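Local coordinates for protein GlcNAc Inducible Gene 2, GIG2 (Candida albicans, PDB 6AKZ) that binds an iron(III) ion and is probably an oxygenase of the DUF1479 (Gig2-like) family within the cupin clan, at residues A[196-201]-A[310-315]; A[204-209]-A[232-237]. One frame throughout, in Å; residues are numbered along the deposited sequence.

The two contacts share one stretch of chain that leaves the iron site, where His192 and Asp194, together with His355, bind the metal. Helices 199-202 and 204-208 follow each other in the chain, with Asp203 between: the first carries Trp201 of interaction 1, the second belongs to interaction 2. Residues 232-237 return to helix 204-208 before 310-315 reaches back to 196-201, which leaves interaction 2 nested inside the loop that interaction 1 closes. Their centres lie about 12 Å apart and they touch, with a probable hydrogen bond from Leu236 N to Glu199 OE2. The side chains of Ser197 and Glu234 each lie about 12 Å from the iron, so both loops pack near the chain leaving His192 and Asp194.

Interaction 1. Residues A[196-201]-A[310-315]; sequences SSIERW and PKFPGT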
loop_
_atom_site.group_PDB
_atom_site.type_symbol
_atom_site.label_atom_id
_atom_site.label_comp_id
_atom_site.label_asym_id
_atom_site.label_seq_id
_atom_site.Cartn_x
_atom_site.Cartn_y
_atom_site.Cartn_z
ATOM N N SER A 196 -5.007 -2.586 -6.601
ATOM C CA SER A 196 -5.857 -2.807 -7.775
ATOM C C SER A 196 -5.465 -2.205 -9.095
ATOM O O SER A 196 -4.875 -1.167 -9.143
ATOM C CB SER A 196 -7.330 -2.432 -7.512
ATOM O OG SER A 196 -7.543 -1.066 -7.654
ATOM N N SER A 197 -5.862 -2.905 -10.160
ATOM C CA SER A 197 -5.639 -2.336 -11.521
ATOM C C SER A 197 -6.717 -1.350 -11.930
ATOM O O SER A 197 -6.451 -0.167 -12.130
ATOM C CB SER A 197 -5.489 -3.521 -12.511
ATOM O OG SER A 197 -4.845 -3.147 -13.709
ATOM N N ILE A 198 -7.976 -1.799 -12.015
ATOM C CA ILE A 198 -9.081 -0.989 -12.554
ATOM C C ILE A 198 -10.079 -0.466 -11.462
ATOM O O ILE A 198 -10.805 0.455 -11.736
ATOM C CB ILE A 198 -9.893 -1.792 -13.641
ATOM C CG1 ILE A 198 -10.816 -0.921 -14.494
ATOM C CG2 ILE A 198 -10.792 -2.851 -12.981
ATOM C CD1 ILE A 198 -10.188 0.032 -15.456
ATOM N N GLU A 199 -10.095 -1.098 -10.294
ATOM C CA GLU A 199 -11.017 -0.758 -9.203
ATOM C C GLU A 199 -11.196 0.715 -8.809
ATOM O O GLU A 199 -12.301 1.130 -8.459
ATOM C CB GLU A 199 -10.667 -1.576 -7.955
ATOM C CG GLU A 199 -11.239 -2.985 -7.955
ATOM C CD GLU A 199 -10.555 -3.890 -8.960
ATOM O OE1 GLU A 199 -9.599 -3.433 -9.621
ATOM O OE2 GLU A 199 -10.974 -5.060 -9.089
ATOM N N ARG A 200 -10.123 1.493 -8.848
ATOM C CA ARG A 200 -10.182 2.899 -8.443
ATOM C C ARG A 200 -11.235 3.652 -9.243
ATOM O O ARG A 200 -11.784 4.537 -8.765
ATOM C CB ARG A 200 -8.847 3.584 -8.585
ATOM C CG ARG A 200 -7.782 3.056 -7.637
ATOM C CD ARG A 200 -6.486 3.857 -7.694
ATOM N NE ARG A 200 -5.462 3.504 -6.744
ATOM C CZ ARG A 200 -4.727 2.405 -6.758
ATOM N NH1 ARG A 200 -4.874 1.494 -7.670
ATOM N NH2 ARG A 200 -3.810 2.223 -5.834
ATOM N N TRP A 201 -11.398 3.263 -10.490
ATOM C CA TRP A 201 -12.420 3.751 -11.370
ATOM C C TRP A 201 -13.712 2.959 -11.340
ATOM O O TRP A 201 -14.789 3.585 -11.219
ATOM C CB TRP A 201 -11.896 3.768 -12.777
ATOM C CG TRP A 201 -10.742 4.678 -13.060
ATOM C CD1 TRP A 201 -10.794 6.007 -13.324
ATOM C CD2 TRP A 201 -9.390 4.306 -13.131
ATOM N NE1 TRP A 201 -9.531 6.481 -13.585
ATOM C CE2 TRP A 201 -8.664 5.435 -13.499
ATOM C CE3 TRP A 201 -8.728 3.093 -13.002
ATOM C CZ2 TRP A 201 -7.283 5.397 -13.674
ATOM C CZ3 TRP A 201 -7.386 3.047 -13.231
ATOM C CH2 TRP A 201 -6.687 4.176 -13.540
ATOM N N PRO A 310 -13.536 3.230 -24.319
ATOM C CA PRO A 310 -13.312 2.485 -23.087
ATOM C C PRO A 310 -11.803 2.257 -22.826
ATOM O O PRO A 310 -11.379 1.143 -22.587
ATOM C CB PRO A 310 -14.017 1.170 -23.386
ATOM C CG PRO A 310 -13.684 0.944 -24.819
ATOM C CD PRO A 310 -13.788 2.306 -25.448
ATOM N N LYS A 311 -11.006 3.306 -22.886
ATOM C CA LYS A 311 -9.545 3.178 -22.676
ATOM C C LYS A 311 -9.272 3.536 -21.215
ATOM O O LYS A 311 -9.610 4.626 -20.771
ATOM C CB LYS A 311 -8.757 4.094 -23.621
ATOM C CG LYS A 311 -8.832 3.561 -25.077
ATOM C CD LYS A 311 -7.976 4.366 -26.001
ATOM C CE LYS A 311 -8.299 4.047 -27.446
ATOM N NZ LYS A 311 -8.111 2.605 -27.775
ATOM N N PHE A 312 -8.687 2.586 -20.513
ATOM C CA PHE A 312 -8.171 2.748 -19.147
ATOM C C PHE A 312 -6.717 2.283 -19.181
ATOM O O PHE A 312 -6.402 1.097 -18.972
ATOM C CB PHE A 312 -9.053 1.983 -18.169
ATOM C CG PHE A 312 -10.294 2.711 -17.843
ATOM C CD1 PHE A 312 -11.435 2.609 -18.675
ATOM C CD2 PHE A 312 -10.328 3.590 -16.786
ATOM C CE1 PHE A 312 -12.568 3.364 -18.404
ATOM C CE2 PHE A 312 -11.481 4.338 -16.509
ATOM C CZ PHE A 312 -12.601 4.229 -17.335
ATOM N N PRO A 313 -5.838 3.181 -19.623
ATOM C CA PRO A 313 -4.482 2.750 -19.905
ATOM C C PRO A 313 -3.723 2.167 -18.712
ATOM O O PRO A 313 -3.907 2.636 -17.569
ATOM C CB PRO A 313 -3.811 4.016 -20.407
ATOM C CG PRO A 313 -4.873 5.034 -20.633
ATOM C CD PRO A 313 -6.058 4.622 -19.834
ATOM N N GLY A 314 -2.958 1.112 -18.969
ATOM C CA GLY A 314 -2.182 0.417 -17.935
ATOM C C GLY A 314 -2.973 -0.565 -17.077
ATOM O O GLY A 314 -2.412 -1.159 -16.153
ATOM N N THR A 315 -4.247 -0.796 -17.406
ATOM C CA THR A 315 -5.112 -1.660 -16.587
ATOM C C THR A 315 -5.297 -3.001 -17.214
ATOM O O THR A 315 -5.357 -3.100 -18.449
ATOM C CB THR A 315 -6.524 -1.068 -16.333
ATOM O OG1 THR A 315 -7.241 -0.976 -17.561
ATOM C CG2 THR A 315 -6.522 0.316 -15.600
#
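Phe312 points the CD2-CE2 edge of its ring at one face of the Trp201 indole, an edge-to-face (T-shaped) pair with planes at 68° and centroids 5.0 Å apart, measured to the five-membered ring. The closest approach is Phe312 CE2 to Trp201 CG, 3.5 Å, and the two side chains run past each other in opposite directions. Ile198 crosses Phe312 at about a right angle: chi1 of -165° sets CG1 anti to the backbone N and chi2 of 69° then places CD1, 3.5 Å from Phe312 CB and also against the methyl of Thr315. That methyl, CG2, lies 3.7 Å from Trp201 CZ3. Residues 312-315 form a type II beta turn, with Gly314 at positive phi, in the loop before strand 322-323, and the turn packs on the start of helix 199-202. Phe312 O accepts from both Thr315 N and Thr315 OG1, the hydroxyl at 2.6 Å, which fixes the threonine rotation and leaves CG2 turned to the indole. Ser197 OG lies 3.3 Å from Thr315 CA and hydrogen-bonds to Val316 N, the next residue, and to Gln321 O. Trp201 NE1, buried with the indole, is satisfied by Met286 O of helix 278-287.

Interaction 2. Residues A[204-209]-A[232-237]; sequences IMYSEV and SKENLY
Ser232 CB sits against the root of the Tyr206 side chain, 3.6 Å from both Tyr206 CA and Tyr206 CG, where the loop 232-237 comes closest to helix 204-208. Ser232 OG stands over one face of the phenol, 4.2 Å above its plane and offset toward the rim; chi1 of 65° places it between the backbone N and the carbonyl carbon, and Arg229 O is its hydrogen-bond partner. Farther out on the ring, Glu234 CG approaches Tyr206 CE2 at 3.7 Å, with the carboxylate plane turned 21° from the ring. Met205 adds a lighter touch, its CB 4.0 Å from Ser232 CA while the bent thioether chain leads away. Toward Lys233 and Asn235 the contact is looser: the partly exposed Lys233 sends its ammonium end away from the helix, and Asn235 turns from it, its OD1 accepting from Tyr237 N at 2.9 Å in an Asx turn. Asp203 OD2 joins the two backbones by accepting from Tyr206 N and Lys233 N. Tyr206 OH bonds to Ser195 O, beside the iron ligand Asp194. Between the segments themselves the contact is therefore van der Waals packing, while the buried hydroxyls of Tyr206 and Ser232 are satisfied by backbone carbonyls of neighbouring loops.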
loop_
_atom_site.group_PDB
_atom_site.type_symbol
_atom_site.label_atom_id
_atom_site.label_comp_id
_atom_site.label_asym_id
_atom_site.label_seq_id
_atom_site.Cartn_x
_atom_site.Cartn_y
_atom_site.Cartn_z
ATOM N N ILE A 204 -17.736 1.447 -6.989
ATOM C CA ILE A 204 -18.428 2.628 -6.529
ATOM C C ILE A 204 -17.755 3.380 -5.371
ATOM O O ILE A 204 -17.517 4.576 -5.469
ATOM C CB ILE A 204 -19.883 2.321 -6.104
ATOM C CG1 ILE A 204 -20.701 1.794 -7.296
ATOM C CG2 ILE A 204 -20.546 3.572 -5.505
ATOM C CD1 ILE A 204 -20.693 2.652 -8.515
ATOM N N MET A 205 -17.500 2.674 -4.272
ATOM C CA MET A 205 -16.943 3.310 -3.087
ATOM C C MET A 205 -15.476 3.692 -3.348
ATOM O O MET A 205 -15.101 4.792 -2.989
ATOM C CB MET A 205 -17.072 2.402 -1.861
ATOM C CG MET A 205 -18.525 2.231 -1.437
ATOM S SD MET A 205 -19.379 3.787 -1.132
ATOM C CE MET A 205 -18.370 4.612 0.078
ATOM N N TYR A 206 -14.742 2.844 -4.076
ATOM C CA TYR A 206 -13.331 3.167 -4.402
ATOM C C TYR A 206 -13.272 4.433 -5.200
ATOM O O TYR A 206 -12.514 5.356 -4.883
ATOM C CB TYR A 206 -12.636 2.028 -5.099
ATOM C CG TYR A 206 -11.172 1.847 -4.808
ATOM C CD1 TYR A 206 -10.369 2.910 -4.338
ATOM C CD2 TYR A 206 -10.574 0.648 -5.120
ATOM C CE1 TYR A 206 -9.003 2.693 -4.135
ATOM C CE2 TYR A 206 -9.195 0.447 -4.952
ATOM C CZ TYR A 206 -8.438 1.482 -4.474
ATOM O OH TYR A 206 -7.068 1.313 -4.276
ATOM N N SER A 207 -14.096 4.555 -6.257
ATOM C CA SER A 207 -14.103 5.778 -7.012
ATOM C C SER A 207 -14.549 7.020 -6.303
ATOM O O SER A 207 -14.022 8.144 -6.603
ATOM C CB SER A 207 -14.943 5.550 -8.334
ATOM O OG SER A 207 -16.326 5.576 -8.035
ATOM N N GLU A 208 -15.392 6.895 -5.277
ATOM C CA GLU A 208 -15.765 8.032 -4.487
ATOM C C GLU A 208 -14.614 8.626 -3.700
ATOM O O GLU A 208 -14.692 9.795 -3.366
ATOM C CB GLU A 208 -16.873 7.760 -3.439
ATOM C CG GLU A 208 -18.269 7.697 -3.970
ATOM C CD GLU A 208 -18.807 9.049 -4.430
ATOM O OE1 GLU A 208 -19.095 10.024 -3.629
ATOM O OE2 GLU A 208 -18.931 9.103 -5.633
ATOM N N VAL A 209 -13.616 7.825 -3.347
ATOM C CA VAL A 209 -12.336 8.340 -2.765
ATOM C C VAL A 209 -11.777 9.523 -3.576
ATOM O O VAL A 209 -11.190 10.455 -3.026
ATOM C CB VAL A 209 -11.301 7.195 -2.650
ATOM C CG1 VAL A 209 -9.923 7.704 -2.177
ATOM C CG2 VAL A 209 -11.832 6.105 -1.743
ATOM N N SER A 232 -14.266 0.397 0.152
ATOM C CA SER A 232 -13.873 0.150 -1.216
ATOM C C SER A 232 -13.574 -1.356 -1.371
ATOM O O SER A 232 -12.992 -1.989 -0.523
ATOM C CB SER A 232 -12.640 0.992 -1.601
ATOM O OG SER A 232 -11.478 0.619 -0.846
ATOM N N LYS A 233 -13.921 -1.857 -2.546
ATOM C CA LYS A 233 -13.653 -3.221 -2.995
ATOM C C LYS A 233 -12.491 -3.138 -3.939
ATOM O O LYS A 233 -12.646 -2.589 -5.030
ATOM C CB LYS A 233 -14.886 -3.750 -3.713
ATOM C CG LYS A 233 -16.099 -3.831 -2.832
ATOM C CD LYS A 233 -17.335 -4.265 -3.611
ATOM C CE LYS A 233 -17.266 -5.752 -3.900
ATOM N NZ LYS A 233 -18.617 -6.265 -4.285
ATOM N N GLU A 234 -11.319 -3.547 -3.466
ATOM C CA GLU A 234 -10.126 -3.540 -4.254
ATOM C C GLU A 234 -10.101 -4.638 -5.320
ATOM O O GLU A 234 -9.257 -4.590 -6.211
ATOM C CB GLU A 234 -8.867 -3.676 -3.358
ATOM C CG GLU A 234 -8.662 -2.349 -2.634
ATOM C CD GLU A 234 -7.366 -2.276 -1.821
ATOM O OE1 GLU A 234 -6.525 -3.162 -1.926
ATOM O OE2 GLU A 234 -7.205 -1.272 -1.138
ATOM N N ASN A 235 -11.008 -5.622 -5.209
ATOM C CA ASN A 235 -11.049 -6.749 -6.141
ATOM C C ASN A 235 -12.498 -7.051 -6.452
ATOM O O ASN A 235 -13.206 -7.644 -5.686
ATOM C CB ASN A 235 -10.394 -7.945 -5.610
ATOM C CG ASN A 235 -10.344 -9.087 -6.625
ATOM O OD1 ASN A 235 -10.715 -8.956 -7.820
ATOM N ND2 ASN A 235 -9.920 -10.183 -6.156
ATOM N N LEU A 236 -12.925 -6.627 -7.609
ATOM C CA LEU A 236 -14.298 -6.910 -8.050
ATOM C C LEU A 236 -14.452 -8.251 -8.786
ATOM O O LEU A 236 -15.546 -8.590 -9.240
ATOM C CB LEU A 236 -14.714 -5.800 -8.978
ATOM C CG LEU A 236 -15.116 -4.510 -8.284
ATOM C CD1 LEU A 236 -15.511 -3.576 -9.362
ATOM C CD2 LEU A 236 -16.284 -4.723 -7.318
ATOM N N TYR A 237 -13.366 -8.979 -8.957
ATOM C CA TYR A 237 -13.307 -10.057 -9.882
ATOM C C TYR A 237 -13.119 -11.267 -8.997
ATOM O O TYR A 237 -12.612 -12.249 -9.449
ATOM C CB TYR A 237 -12.189 -9.773 -10.936
ATOM C CG TYR A 237 -12.529 -8.584 -11.840
ATOM C CD1 TYR A 237 -12.315 -7.266 -11.434
ATOM C CD2 TYR A 237 -13.098 -8.762 -13.081
ATOM C CE1 TYR A 237 -12.658 -6.177 -12.237
ATOM C CE2 TYR A 237 -13.475 -7.692 -13.875
ATOM C CZ TYR A 237 -13.270 -6.402 -13.462
ATOM O OH TYR A 237 -13.622 -5.367 -14.267
#